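Local coordinates for protein nonribosomal peptide synthase (PDB 5JJP) that adenylates an aliphatic beta-amino acid, probably at the expense of ATP, as a member of the ANL superfamily of acyl- and aminoacyl-activating ligases, at residues 177-182 and 200-205; 296-301 and 318-323; 364-369 and 381-386. One frame throughout, in Å; residues are numbered along the deposited sequence.

Contact 1 of 3, residues 177-182 and 200-205; sequences VETDPA and SHRANI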
ATOM      1  N   VAL A 177     -11.317 -16.509   3.985  1.00 16.84           N
ATOM      2  CA  VAL A 177     -12.449 -15.590   4.032  1.00 16.44           C
ATOM      3  C   VAL A 177     -11.947 -14.203   4.294  1.00 16.14           C
ATOM      4  O   VAL A 177     -10.807 -14.039   4.735  1.00 17.99           O
ATOM      5  CB  VAL A 177     -13.490 -15.995   5.097  1.00 17.05           C
ATOM      6  CG1 VAL A 177     -14.075 -17.373   4.759  1.00 17.60           C
ATOM      7  CG2 VAL A 177     -12.866 -16.061   6.481  1.00 16.98           C
ATOM      8  N   GLU A 178     -12.802 -13.184   4.074  1.00 15.70           N
ATOM      9  CA  GLU A 178     -12.329 -11.807   4.097  1.00 14.82           C
ATOM     10  C   GLU A 178     -11.837 -11.297   5.470  1.00 13.96           C
ATOM     11  O   GLU A 178     -11.148 -10.295   5.522  1.00 13.81           O
ATOM     12  CB  GLU A 178     -13.369 -10.862   3.501  1.00 15.57           C
ATOM     13  CG  GLU A 178     -14.616 -10.667   4.316  1.00 16.63           C
ATOM     14  CD  GLU A 178     -15.724  -9.971   3.504  1.00 18.66           C
ATOM     15  OE1 GLU A 178     -15.882  -8.735   3.625  1.00 19.10           O
ATOM     16  OE2 GLU A 178     -16.455 -10.653   2.754  1.00 21.35           O
ATOM     17  N   THR A 179     -12.235 -11.933   6.555  1.00 12.89           N
ATOM     18  CA  THR A 179     -11.729 -11.589   7.911  1.00 12.19           C
ATOM     19  C   THR A 179     -10.321 -12.151   8.145  1.00 12.49           C
ATOM     20  O   THR A 179      -9.666 -11.806   9.095  1.00 12.28           O
ATOM     21  CB  THR A 179     -12.671 -12.113   9.018  1.00 11.18           C
ATOM     22  OG1 THR A 179     -12.971 -13.487   8.803  1.00 10.95           O
ATOM     23  CG2 THR A 179     -13.982 -11.422   8.930  1.00 11.62           C
ATOM     24  N   ASP A 180      -9.834 -13.017   7.261  1.00 13.75           N
ATOM     25  CA  ASP A 180      -8.460 -13.506   7.395  1.00 13.95           C
ATOM     26  C   ASP A 180      -7.379 -12.419   7.096  1.00 14.57           C
ATOM     27  O   ASP A 180      -7.567 -11.527   6.274  1.00 13.98           O
ATOM     28  CB  ASP A 180      -8.230 -14.708   6.475  1.00 14.99           C
ATOM     29  CG  ASP A 180      -8.894 -15.979   6.975  1.00 16.76           C
ATOM     30  OD1 ASP A 180      -8.704 -16.320   8.167  1.00 18.36           O
ATOM     31  OD2 ASP A 180      -9.549 -16.682   6.158  1.00 16.39           O
ATOM     32  N   PRO A 181      -6.210 -12.545   7.717  1.00 15.39           N
ATOM     33  CA  PRO A 181      -5.087 -11.690   7.387  1.00 15.82           C
ATOM     34  C   PRO A 181      -4.608 -11.826   5.946  1.00 15.65           C
ATOM     35  O   PRO A 181      -4.477 -12.941   5.435  1.00 14.29           O
ATOM     36  CB  PRO A 181      -3.968 -12.179   8.287  1.00 16.12           C
ATOM     37  CG  PRO A 181      -4.424 -13.430   8.910  1.00 15.91           C
ATOM     38  CD  PRO A 181      -5.900 -13.483   8.800  1.00 16.16           C
ATOM     39  N   ALA A 182      -4.391 -10.682   5.304  1.00 14.24           N
ATOM     40  CA  ALA A 182      -3.961 -10.646   3.926  1.00 13.40           C
ATOM     41  C   ALA A 182      -2.454 -10.375   3.846  1.00 12.80           C
ATOM     42  O   ALA A 182      -1.794 -10.867   2.981  1.00 12.49           O
ATOM     43  CB  ALA A 182      -4.750  -9.572   3.167  1.00 13.30           C
ATOM     44  N   SER A 200      -6.376  -7.291   7.353  1.00 12.67           N
ATOM     45  CA  SER A 200      -7.297  -8.248   6.752  1.00 12.08           C
ATOM     46  C   SER A 200      -7.588  -7.873   5.275  1.00 11.26           C
ATOM     47  O   SER A 200      -7.365  -6.748   4.843  1.00 10.30           O
ATOM     48  CB  SER A 200      -8.620  -8.285   7.543  1.00 13.11           C
ATOM     49  OG  SER A 200      -9.455  -7.150   7.290  1.00 14.10           O
ATOM     50  N   HIS A 201      -8.160  -8.815   4.542  1.00 11.43           N
ATOM     51  CA  HIS A 201      -8.659  -8.546   3.225  1.00 11.74           C
ATOM     52  C   HIS A 201      -9.716  -7.475   3.286  1.00 13.39           C
ATOM     53  O   HIS A 201      -9.772  -6.538   2.478  1.00 14.41           O
ATOM     54  CB  HIS A 201      -9.231  -9.814   2.606  1.00 11.05           C
ATOM     55  CG  HIS A 201      -8.207 -10.843   2.291  1.00 10.61           C
ATOM     56  ND1 HIS A 201      -7.655 -10.979   1.033  1.00 11.48           N
ATOM     57  CD2 HIS A 201      -7.627 -11.797   3.057  1.00 10.05           C
ATOM     58  CE1 HIS A 201      -6.756 -11.954   1.051  1.00 10.76           C
ATOM     59  NE2 HIS A 201      -6.742 -12.482   2.263  1.00 10.13           N
ATOM     60  N   ARG A 202     -10.677  -7.722   4.132  1.00 14.95           N
ATOM     61  CA  ARG A 202     -11.834  -6.860   4.266  1.00 14.95           C
ATOM     62  C   ARG A 202     -11.372  -5.424   4.458  1.00 14.63           C
ATOM     63  O   ARG A 202     -11.920  -4.494   3.862  1.00 15.61           O
ATOM     64  CB  ARG A 202     -12.619  -7.411   5.447  1.00 16.99           C
ATOM     65  CG  ARG A 202     -13.657  -6.529   6.072  1.00 20.17           C
ATOM     66  CD  ARG A 202     -14.426  -7.235   7.187  1.00 19.24           C
ATOM     67  NE  ARG A 202     -13.728  -7.284   8.460  1.00 19.78           N
ATOM     68  CZ  ARG A 202     -14.313  -7.636   9.622  1.00 20.54           C
ATOM     69  NH1 ARG A 202     -15.588  -7.956   9.674  1.00 20.07           N
ATOM     70  NH2 ARG A 202     -13.614  -7.701  10.750  1.00 20.88           N
ATOM     71  N   ALA A 203     -10.362  -5.229   5.305  1.00 14.31           N
ATOM     72  CA  ALA A 203      -9.968  -3.878   5.697  1.00 12.37           C
ATOM     73  C   ALA A 203      -9.308  -3.188   4.543  1.00 11.83           C
ATOM     74  O   ALA A 203      -9.541  -1.998   4.319  1.00 11.17           O
ATOM     75  CB  ALA A 203      -9.042  -3.886   6.887  1.00 11.04           C
ATOM     76  N   ASN A 204      -8.428  -3.891   3.858  1.00 11.54           N
ATOM     77  CA  ASN A 204      -7.726  -3.261   2.765  1.00 12.38           C
ATOM     78  C   ASN A 204      -8.639  -3.031   1.567  1.00 12.43           C
ATOM     79  O   ASN A 204      -8.574  -1.994   0.907  1.00 12.37           O
ATOM     80  CB  ASN A 204      -6.427  -3.990   2.387  1.00 13.11           C
ATOM     81  CG  ASN A 204      -5.484  -3.088   1.600  1.00 12.74           C
ATOM     82  OD1 ASN A 204      -5.224  -1.921   1.998  1.00 14.03           O
ATOM     83  ND2 ASN A 204      -5.059  -3.553   0.473  1.00 12.50           N
ATOM     84  N   ILE A 205      -9.568  -3.949   1.358  1.00 13.39           N
ATOM     85  CA  ILE A 205     -10.605  -3.753   0.343  1.00 13.65           C
ATOM     86  C   ILE A 205     -11.423  -2.502   0.669  1.00 13.34           C
ATOM     87  O   ILE A 205     -11.752  -1.700  -0.225  1.00 12.66           O
ATOM     88  CB  ILE A 205     -11.472  -4.999   0.200  1.00 13.29           C
ATOM     89  CG1 ILE A 205     -10.693  -6.096  -0.530  1.00 12.71           C
ATOM     90  CG2 ILE A 205     -12.721  -4.700  -0.618  1.00 14.28           C
ATOM     91  CD1 ILE A 205     -11.306  -7.451  -0.391  1.00 12.53           C
TER
HETATM   92  O   HOH W   1      -4.661 -13.895   2.900  1.00 14.38           O
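A tight turn receives the start of a helix here, beside the open end of a beta-hairpin. Residues 177-180 form a type I turn that runs into strand 181-186, and the partner strand 196-200 ends at S200, the N-cap of helix 201-212. P181 and S200 make an antiparallel non-hydrogen-bonded pair; a proline is well suited to it, since no N-H is needed there. The first N-H groups of the helix all find acceptors. H201 N reaches D180 O at 3.3 Å, nearly along the C=O axis (170°), and R202 N lies on a lone pair of E178 O at 3.0 Å. S200 holds OG between its backbone N and carbonyl carbon (chi1 76°), so that OG takes A203 N at 2.9 Å. The hairpin joining the two strands carries the glycine-rich phosphate-binding loop expected in ANL ligases, largely unmodelled here; the contact lies at the base of that hairpin, at the end away from the loop. H201 turns its imidazole back over the strand. The small methyl of A182 sits on its face, CB 3.6 Å from the ring centroid and 7° off the normal. H201 ND1 is hydrogen-bonded to L31 N, while a water lies 2.6 Å from H201 NE2 and donates to P181 O at 2.7 Å. Outside, T179 lays CG2 over the guanidinium face of R202, 3.9 Å from CZ. Within the turn, D180 OD2 accepts V177 N at 2.8 Å through its anti lone pair, and its OD1 meets R173 in a salt bridge.

Contact 2 of 3, residues 296-301 and 318-323; sequences DPLRSI and GLLPGR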
ATOM      1  N   ASP A 296       5.785  16.541 -19.742  1.00 22.94           N
ATOM      2  CA  ASP A 296       4.505  16.826 -20.370  1.00 23.74           C
ATOM      3  C   ASP A 296       3.400  15.825 -20.055  1.00 21.69           C
ATOM      4  O   ASP A 296       2.233  16.224 -19.921  1.00 22.94           O
ATOM      5  CB  ASP A 296       4.678  17.006 -21.893  1.00 27.56           C
ATOM      6  CG  ASP A 296       5.415  18.300 -22.240  1.00 31.91           C
ATOM      7  OD1 ASP A 296       5.263  19.306 -21.502  1.00 28.92           O
ATOM      8  OD2 ASP A 296       6.129  18.325 -23.264  1.00 44.43           O
ATOM      9  N   PRO A 297       3.729  14.534 -19.953  1.00 18.84           N
ATOM     10  CA  PRO A 297       2.626  13.574 -19.751  1.00 18.51           C
ATOM     11  C   PRO A 297       2.070  13.550 -18.353  1.00 17.62           C
ATOM     12  O   PRO A 297       0.941  13.061 -18.138  1.00 21.94           O
ATOM     13  CB  PRO A 297       3.274  12.215 -20.062  1.00 18.05           C
ATOM     14  CG  PRO A 297       4.487  12.556 -20.843  1.00 18.16           C
ATOM     15  CD  PRO A 297       4.962  13.868 -20.341  1.00 17.25           C
ATOM     16  N   LEU A 298       2.807  14.125 -17.421  1.00 17.71           N
ATOM     17  CA  LEU A 298       2.460  14.074 -16.002  1.00 16.79           C
ATOM     18  C   LEU A 298       1.287  15.004 -15.705  1.00 16.07           C
ATOM     19  O   LEU A 298       1.385  16.193 -15.956  1.00 16.26           O
ATOM     20  CB  LEU A 298       3.664  14.479 -15.149  1.00 15.99           C
ATOM     21  CG  LEU A 298       3.519  14.334 -13.629  1.00 16.56           C
ATOM     22  CD1 LEU A 298       3.361  12.884 -13.256  1.00 17.64           C
ATOM     23  CD2 LEU A 298       4.694  14.902 -12.870  1.00 16.65           C
ATOM     24  N   ARG A 299       0.192  14.444 -15.178  1.00 15.02           N
ATOM     25  CA  ARG A 299      -0.997  15.192 -14.806  1.00 14.44           C
ATOM     26  C   ARG A 299      -1.170  15.286 -13.310  1.00 14.77           C
ATOM     27  O   ARG A 299      -1.917  16.166 -12.822  1.00 15.09           O
ATOM     28  CB  ARG A 299      -2.238  14.525 -15.365  1.00 14.96           C
ATOM     29  CG  ARG A 299      -2.133  14.218 -16.853  1.00 15.23           C
ATOM     30  CD  ARG A 299      -3.406  13.633 -17.362  1.00 14.08           C
ATOM     31  NE  ARG A 299      -4.447  14.621 -17.230  1.00 15.33           N
ATOM     32  CZ  ARG A 299      -5.738  14.358 -17.022  1.00 15.62           C
ATOM     33  NH1 ARG A 299      -6.561  15.360 -16.859  1.00 15.99           N
ATOM     34  NH2 ARG A 299      -6.217  13.108 -16.952  1.00 15.52           N
ATOM     35  N   SER A 300      -0.526  14.407 -12.542  1.00 14.03           N
ATOM     36  CA  SER A 300      -0.843  14.357 -11.131  1.00 13.55           C
ATOM     37  C   SER A 300       0.238  13.778 -10.270  1.00 14.02           C
ATOM     38  O   SER A 300       1.028  12.985 -10.714  1.00 13.81           O
ATOM     39  CB  SER A 300      -2.133  13.584 -10.928  1.00 13.27           C
ATOM     40  OG  SER A 300      -2.037  12.333 -11.556  1.00 14.52           O
ATOM     41  N   ILE A 301       0.246  14.174  -9.002  1.00 15.16           N
ATOM     42  CA  ILE A 301       1.227  13.670  -8.053  1.00 15.94           C
ATOM     43  C   ILE A 301       0.544  13.410  -6.723  1.00 15.95           C
ATOM     44  O   ILE A 301      -0.231  14.238  -6.238  1.00 15.05           O
ATOM     45  CB  ILE A 301       2.345  14.691  -7.811  1.00 17.49           C
ATOM     46  CG1 ILE A 301       3.009  15.097  -9.136  1.00 19.45           C
ATOM     47  CG2 ILE A 301       3.381  14.115  -6.869  1.00 18.01           C
ATOM     48  CD1 ILE A 301       4.044  16.223  -8.989  1.00 20.10           C
ATOM     49  N   GLY A 318       5.120  25.645  -9.221  1.00 30.45           N
ATOM     50  CA  GLY A 318       5.690  26.596 -10.187  1.00 31.08           C
ATOM     51  C   GLY A 318       6.299  25.963 -11.420  1.00 31.88           C
ATOM     52  O   GLY A 318       6.096  26.423 -12.530  1.00 29.39           O
ATOM     53  N   LEU A 319       7.003  24.857 -11.233  1.00 32.47           N
ATOM     54  CA  LEU A 319       7.539  24.124 -12.373  1.00 32.55           C
ATOM     55  C   LEU A 319       6.481  23.282 -13.088  1.00 31.86           C
ATOM     56  O   LEU A 319       6.642  22.986 -14.267  1.00 32.07           O
ATOM     57  CB  LEU A 319       8.672  23.205 -11.927  1.00 31.98           C
ATOM     58  CG  LEU A 319       9.885  23.861 -11.278  1.00 31.65           C
ATOM     59  CD1 LEU A 319      10.795  22.800 -10.661  1.00 30.94           C
ATOM     60  CD2 LEU A 319      10.626  24.697 -12.308  1.00 30.43           C
ATOM     61  N   LEU A 320       5.420  22.891 -12.381  1.00 28.43           N
ATOM     62  CA  LEU A 320       4.407  22.002 -12.947  1.00 29.18           C
ATOM     63  C   LEU A 320       3.018  22.595 -12.819  1.00 29.88           C
ATOM     64  O   LEU A 320       2.204  22.096 -12.063  1.00 30.86           O
ATOM     65  CB  LEU A 320       4.469  20.639 -12.256  1.00 29.43           C
ATOM     66  CG  LEU A 320       5.714  19.830 -12.623  1.00 27.96           C
ATOM     67  CD1 LEU A 320       5.874  18.654 -11.684  1.00 27.20           C
ATOM     68  CD2 LEU A 320       5.689  19.391 -14.074  1.00 26.46           C
ATOM     69  N   PRO A 321       2.748  23.684 -13.564  1.00 33.70           N
ATOM     70  CA  PRO A 321       1.419  24.320 -13.494  1.00 32.01           C
ATOM     71  C   PRO A 321       0.346  23.425 -14.085  1.00 27.99           C
ATOM     72  O   PRO A 321       0.624  22.641 -14.990  1.00 29.10           O
ATOM     73  CB  PRO A 321       1.593  25.582 -14.346  1.00 32.46           C
ATOM     74  CG  PRO A 321       2.710  25.251 -15.300  1.00 32.34           C
ATOM     75  CD  PRO A 321       3.632  24.343 -14.557  1.00 32.74           C
ATOM     76  N   GLY A 322      -0.845  23.493 -13.530  1.00 26.77           N
ATOM     77  CA  GLY A 322      -1.992  22.693 -14.004  1.00 23.88           C
ATOM     78  C   GLY A 322      -1.933  21.195 -13.707  1.00 23.79           C
ATOM     79  O   GLY A 322      -2.587  20.401 -14.380  1.00 21.92           O
ATOM     80  N   ARG A 323      -1.117  20.800 -12.735  1.00 22.95           N
ATOM     81  CA  ARG A 323      -1.056  19.418 -12.242  1.00 22.09           C
ATOM     82  C   ARG A 323      -1.896  19.340 -10.973  1.00 20.53           C
ATOM     83  O   ARG A 323      -1.986  20.290 -10.203  1.00 19.40           O
ATOM     84  CB  ARG A 323       0.385  18.995 -11.929  1.00 22.62           C
ATOM     85  CG  ARG A 323       1.141  18.399 -13.099  1.00 24.53           C
ATOM     86  CD  ARG A 323       1.189  19.325 -14.279  1.00 25.21           C
ATOM     87  NE  ARG A 323       2.058  18.826 -15.354  1.00 25.11           N
ATOM     88  CZ  ARG A 323       2.772  19.632 -16.160  1.00 29.21           C
ATOM     89  NH1 ARG A 323       2.716  20.989 -16.023  1.00 29.43           N
ATOM     90  NH2 ARG A 323       3.545  19.116 -17.095  1.00 25.48           N
TER
HETATM   91  O   HOH W   2       5.458  20.190 -18.882  1.00 25.02           O
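Hydrogen bonds from the R323 side chain lead this contact, one of them direct between the segments. It joins the two ends of a beta-alpha-beta crossover: residues 296-301 lead into strand 300-304, and residues 318-323 carry the chain from helix 310-319 to the parallel strand 324-329. The arginine bends at chi2 (57°) and brings its guanidinium between the two segments, edge toward L298 O. Its NE gives a hydrogen bond to L298 O at 2.8 Å, coming from above the carbonyl plane by 26° and so off the lone pairs. NH1 returns to its own segment, meeting P321 O at 2.9 Å on a lone pair, which ties the side chain to the turn that bears it. NH2 donates to L295 O and also to a water at 2.8 Å, and that water in turn donates to D296 OD1 at 2.8 Å. Backbone contributes as well: R323 CA approaches R299 O at 3.4 Å in a CA-H...O contact. The turn from L320 to R323 is type II, and G322, with phi 71°, occupies the position where a residue without a side chain is most at ease. The apolar part centres on L320, whose branches serve different partners. Its CD1 lies 4.1 Å from L298 CD2 and the same 4.1 Å from I301 CD1, the chains crossing at about a right angle, while W281 and V292 add further hydrophobic surface around the three residues. The other branch, CD2, rests over the centre of the R323 guanidinium, 3.6 Å above its plane. The positive charge of R323 is thus probably stabilised by carbonyl dipoles and water, with the acidic D296 acting through that water.

Contact 3 of 3, residues 364-369 and 381-386; sequences MDVYDA and GEIYLR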
ATOM      1  N   MET A 364     -12.477  10.874  11.213  1.00 28.29           N
ATOM      2  CA  MET A 364     -11.483  11.089  12.251  1.00 26.64           C
ATOM      3  C   MET A 364     -11.787  12.378  12.960  1.00 28.20           C
ATOM      4  O   MET A 364     -12.328  13.306  12.370  1.00 24.81           O
ATOM      5  CB  MET A 364     -10.075  11.094  11.682  1.00 23.69           C
ATOM      6  CG  MET A 364      -9.842  12.093  10.585  1.00 21.82           C
ATOM      7  SD  MET A 364      -8.150  11.992   9.931  1.00 18.40           S
ATOM      8  CE  MET A 364      -8.213  13.435   8.909  1.00 21.73           C
ATOM      9  N   ASP A 365     -11.483  12.391  14.258  1.00 31.24           N
ATOM     10  CA  ASP A 365     -11.675  13.564  15.106  1.00 31.96           C
ATOM     11  C   ASP A 365     -10.618  13.551  16.195  1.00 31.34           C
ATOM     12  O   ASP A 365      -9.860  12.589  16.330  1.00 25.06           O
ATOM     13  CB  ASP A 365     -13.082  13.571  15.717  1.00 32.82           C
ATOM     14  CG  ASP A 365     -13.530  14.985  16.210  1.00 34.86           C
ATOM     15  OD1 ASP A 365     -12.818  16.015  15.961  1.00 29.89           O
ATOM     16  OD2 ASP A 365     -14.592  15.035  16.879  1.00 37.89           O
ATOM     17  N   VAL A 366     -10.575  14.628  16.975  1.00 30.95           N
ATOM     18  CA  VAL A 366      -9.450  14.899  17.865  1.00 31.20           C
ATOM     19  C   VAL A 366      -9.974  14.751  19.299  1.00 31.59           C
ATOM     20  O   VAL A 366     -11.103  15.145  19.578  1.00 29.71           O
ATOM     21  CB  VAL A 366      -8.874  16.256  17.442  1.00 33.82           C
ATOM     22  CG1 VAL A 366      -8.573  17.153  18.595  1.00 35.88           C
ATOM     23  CG2 VAL A 366      -7.649  16.043  16.577  1.00 34.23           C
ATOM     24  N   TYR A 367      -9.192  14.106  20.171  1.00 30.43           N
ATOM     25  CA  TYR A 367      -9.647  13.720  21.522  1.00 29.68           C
ATOM     26  C   TYR A 367      -8.708  14.180  22.586  1.00 29.68           C
ATOM     27  O   TYR A 367      -7.512  14.141  22.394  1.00 28.31           O
ATOM     28  CB  TYR A 367      -9.803  12.207  21.645  1.00 29.43           C
ATOM     29  CG  TYR A 367     -11.125  11.714  21.062  1.00 30.78           C
ATOM     30  CD1 TYR A 367     -11.309  11.631  19.683  1.00 31.50           C
ATOM     31  CD2 TYR A 367     -12.193  11.388  21.879  1.00 29.41           C
ATOM     32  CE1 TYR A 367     -12.512  11.236  19.135  1.00 30.26           C
ATOM     33  CE2 TYR A 367     -13.390  10.991  21.340  1.00 30.53           C
ATOM     34  CZ  TYR A 367     -13.557  10.938  19.965  1.00 30.30           C
ATOM     35  OH  TYR A 367     -14.751  10.498  19.436  1.00 33.73           O
ATOM     36  N   ASP A 368      -9.254  14.632  23.724  1.00 31.74           N
ATOM     37  CA  ASP A 368      -8.393  15.041  24.841  1.00 35.48           C
ATOM     38  C   ASP A 368      -7.802  13.810  25.563  1.00 35.30           C
ATOM     39  O   ASP A 368      -8.148  12.672  25.266  1.00 30.07           O
ATOM     40  CB  ASP A 368      -9.112  15.991  25.824  1.00 37.57           C
ATOM     41  CG  ASP A 368     -10.163  15.290  26.704  1.00 37.56           C
ATOM     42  OD1 ASP A 368     -10.111  14.062  26.917  1.00 36.37           O
ATOM     43  OD2 ASP A 368     -11.090  15.994  27.153  1.00 38.68           O
ATOM     44  N   ALA A 369      -6.926  14.077  26.518  1.00 38.75           N
ATOM     45  CA  ALA A 369      -6.206  13.034  27.232  1.00 43.73           C
ATOM     46  C   ALA A 369      -7.093  12.159  28.096  1.00 40.32           C
ATOM     47  O   ALA A 369      -6.666  11.121  28.555  1.00 42.86           O
ATOM     48  CB  ALA A 369      -5.102  13.665  28.076  1.00 48.37           C
ATOM     49  N   GLY A 381      -5.452  17.849  20.218  1.00 35.56           N
ATOM     50  CA  GLY A 381      -5.771  16.554  20.861  1.00 34.91           C
ATOM     51  C   GLY A 381      -5.229  15.428  19.991  1.00 30.14           C
ATOM     52  O   GLY A 381      -4.552  15.693  18.998  1.00 30.38           O
ATOM     53  N   GLU A 382      -5.527  14.189  20.370  1.00 28.32           N
ATOM     54  CA  GLU A 382      -5.061  13.009  19.639  1.00 28.30           C
ATOM     55  C   GLU A 382      -6.097  12.566  18.615  1.00 24.51           C
ATOM     56  O   GLU A 382      -7.299  12.542  18.923  1.00 21.18           O
ATOM     57  CB  GLU A 382      -4.829  11.844  20.583  1.00 28.40           C
ATOM     58  CG  GLU A 382      -4.305  10.619  19.865  1.00 29.67           C
ATOM     59  CD  GLU A 382      -3.975   9.471  20.807  1.00 28.89           C
ATOM     60  OE1 GLU A 382      -4.406   9.528  21.982  1.00 28.04           O
ATOM     61  OE2 GLU A 382      -3.360   8.497  20.327  1.00 25.04           O
ATOM     62  N   ILE A 383      -5.641  12.258  17.395  1.00 21.17           N
ATOM     63  CA  ILE A 383      -6.582  11.788  16.339  1.00 21.72           C
ATOM     64  C   ILE A 383      -6.974  10.349  16.624  1.00 20.15           C
ATOM     65  O   ILE A 383      -6.104   9.523  16.814  1.00 21.53           O
ATOM     66  CB  ILE A 383      -6.005  11.846  14.906  1.00 20.75           C
ATOM     67  CG1 ILE A 383      -5.630  13.270  14.523  1.00 23.32           C
ATOM     68  CG2 ILE A 383      -7.017  11.328  13.897  1.00 20.70           C
ATOM     69  CD1 ILE A 383      -4.699  13.337  13.316  1.00 24.80           C
ATOM     70  N   TYR A 384      -8.287  10.118  16.748  1.00 20.84           N
ATOM     71  CA  TYR A 384      -8.911   8.791  16.751  1.00 20.61           C
ATOM     72  C   TYR A 384      -9.578   8.559  15.381  1.00 20.76           C
ATOM     73  O   TYR A 384     -10.355   9.380  14.920  1.00 17.00           O
ATOM     74  CB  TYR A 384      -9.989   8.653  17.807  1.00 20.63           C
ATOM     75  CG  TYR A 384      -9.508   8.563  19.250  1.00 22.45           C
ATOM     76  CD1 TYR A 384      -8.373   9.258  19.697  1.00 23.31           C
ATOM     77  CD2 TYR A 384     -10.247   7.859  20.192  1.00 24.01           C
ATOM     78  CE1 TYR A 384      -7.977   9.209  21.038  1.00 25.63           C
ATOM     79  CE2 TYR A 384      -9.867   7.787  21.526  1.00 25.32           C
ATOM     80  CZ  TYR A 384      -8.747   8.476  21.952  1.00 27.57           C
ATOM     81  OH  TYR A 384      -8.353   8.406  23.255  1.00 26.94           O
ATOM     82  N   LEU A 385      -9.231   7.419  14.738  1.00 21.35           N
ATOM     83  CA  LEU A 385      -9.739   7.077  13.399  1.00 18.83           C
ATOM     84  C   LEU A 385     -10.795   5.968  13.482  1.00 16.76           C
ATOM     85  O   LEU A 385     -10.559   4.890  14.003  1.00 15.12           O
ATOM     86  CB  LEU A 385      -8.593   6.680  12.513  1.00 18.40           C
ATOM     87  CG  LEU A 385      -8.900   6.213  11.105  1.00 19.06           C
ATOM     88  CD1 LEU A 385      -9.412   7.298  10.177  1.00 18.12           C
ATOM     89  CD2 LEU A 385      -7.611   5.646  10.555  1.00 18.94           C
ATOM     90  N   ARG A 386     -11.979   6.291  12.984  1.00 15.72           N
ATOM     91  CA  ARG A 386     -13.070   5.390  12.869  1.00 15.58           C
ATOM     92  C   ARG A 386     -13.109   4.989  11.379  1.00 17.26           C
ATOM     93  O   ARG A 386     -13.361   5.817  10.518  1.00 16.85           O
ATOM     94  CB  ARG A 386     -14.354   6.114  13.267  1.00 15.95           C
ATOM     95  CG  ARG A 386     -15.609   5.278  13.222  1.00 15.72           C
ATOM     96  CD  ARG A 386     -16.837   6.123  13.482  1.00 17.01           C
ATOM     97  NE  ARG A 386     -16.722   6.890  14.729  1.00 18.93           N
ATOM     98  CZ  ARG A 386     -17.098   6.419  15.923  1.00 19.06           C
ATOM     99  NH1 ARG A 386     -17.600   5.199  16.064  1.00 17.18           N
ATOM    100  NH2 ARG A 386     -16.983   7.187  16.971  1.00 21.77           N
TER
HETATM  101  O   HOH W   3      -5.556  10.974  24.343  1.00 27.03           O
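Two antiparallel strands, 363-367 and 381-386, meet along their backbones, and the tightest packing lies on the sheet face that carries Y367 and Y384. These rings stack face to face with a slip, centroids 4.3 Å apart and planes 21° from parallel. Both tyrosines place CG anti to the carbonyl carbon (chi1 -81° for Y367, -72° for Y384), yet the side chains cross at about a right angle, so Y367 CB also lies over the Y384 ring, 3.9 Å from its centroid. An alanine in place of Y384 would remove the stacked ring, and Y367 would probably be less firmly held. Beneath the rings, Y384 N donates to D365 O at 3.0 Å and Y367 N to E382 O at 2.8 Å; each belongs to a hydrogen-bonded pair closed by a second such bond. The opposite face is apolar: M364 CB meets I383 CG2 at 3.8 Å, V366 CG2 meets I383 CG1 at 4.0 Å, L433 packs on all three, and Y329 on M364 and I383. The strands form part of the antiparallel sheet region of the ANL adenylation fold. Residues 381-386 open one of its conserved core motifs, and E382 extends to R420 in a salt bridge and to G422 N, both in the RTGD motif. G381 suits its place, because a CB would come 2.6 Å from Y367 O. The pairing is looser towards the chain turn at D368 and A369. There a water donates both to D368 O and, at 3.0 Å, to E382 OE1, and D368 OD1 is hydrogen-bonded to E370 N and A372 N. D365, partly exposed, makes through OD1 a weak bond to V366 N and a long, weak ion pair with R427.

The three contacts follow one another along the chain and do not touch. Contacts 1 and 3 are the closest pair, their nearest atoms about 10 Å apart and their centres 25 Å, whereas contact 2 has its centre 35 Å from each of theirs, and contacts 1 and 2 lie on opposite sides of the chain's centre. Contact 1 sits at the base of the hairpin bearing the likely phosphate-binding loop; contact 3 adjoins the RTGD motif, whose aspartate binds the nucleotide ribose in related enzymes. Each thus belongs to an element partly expected near the nucleotide. Contact 2, about 17 Å from contact 3 at the nearest atoms, instead closes a crossover in the six-stranded mixed sheet.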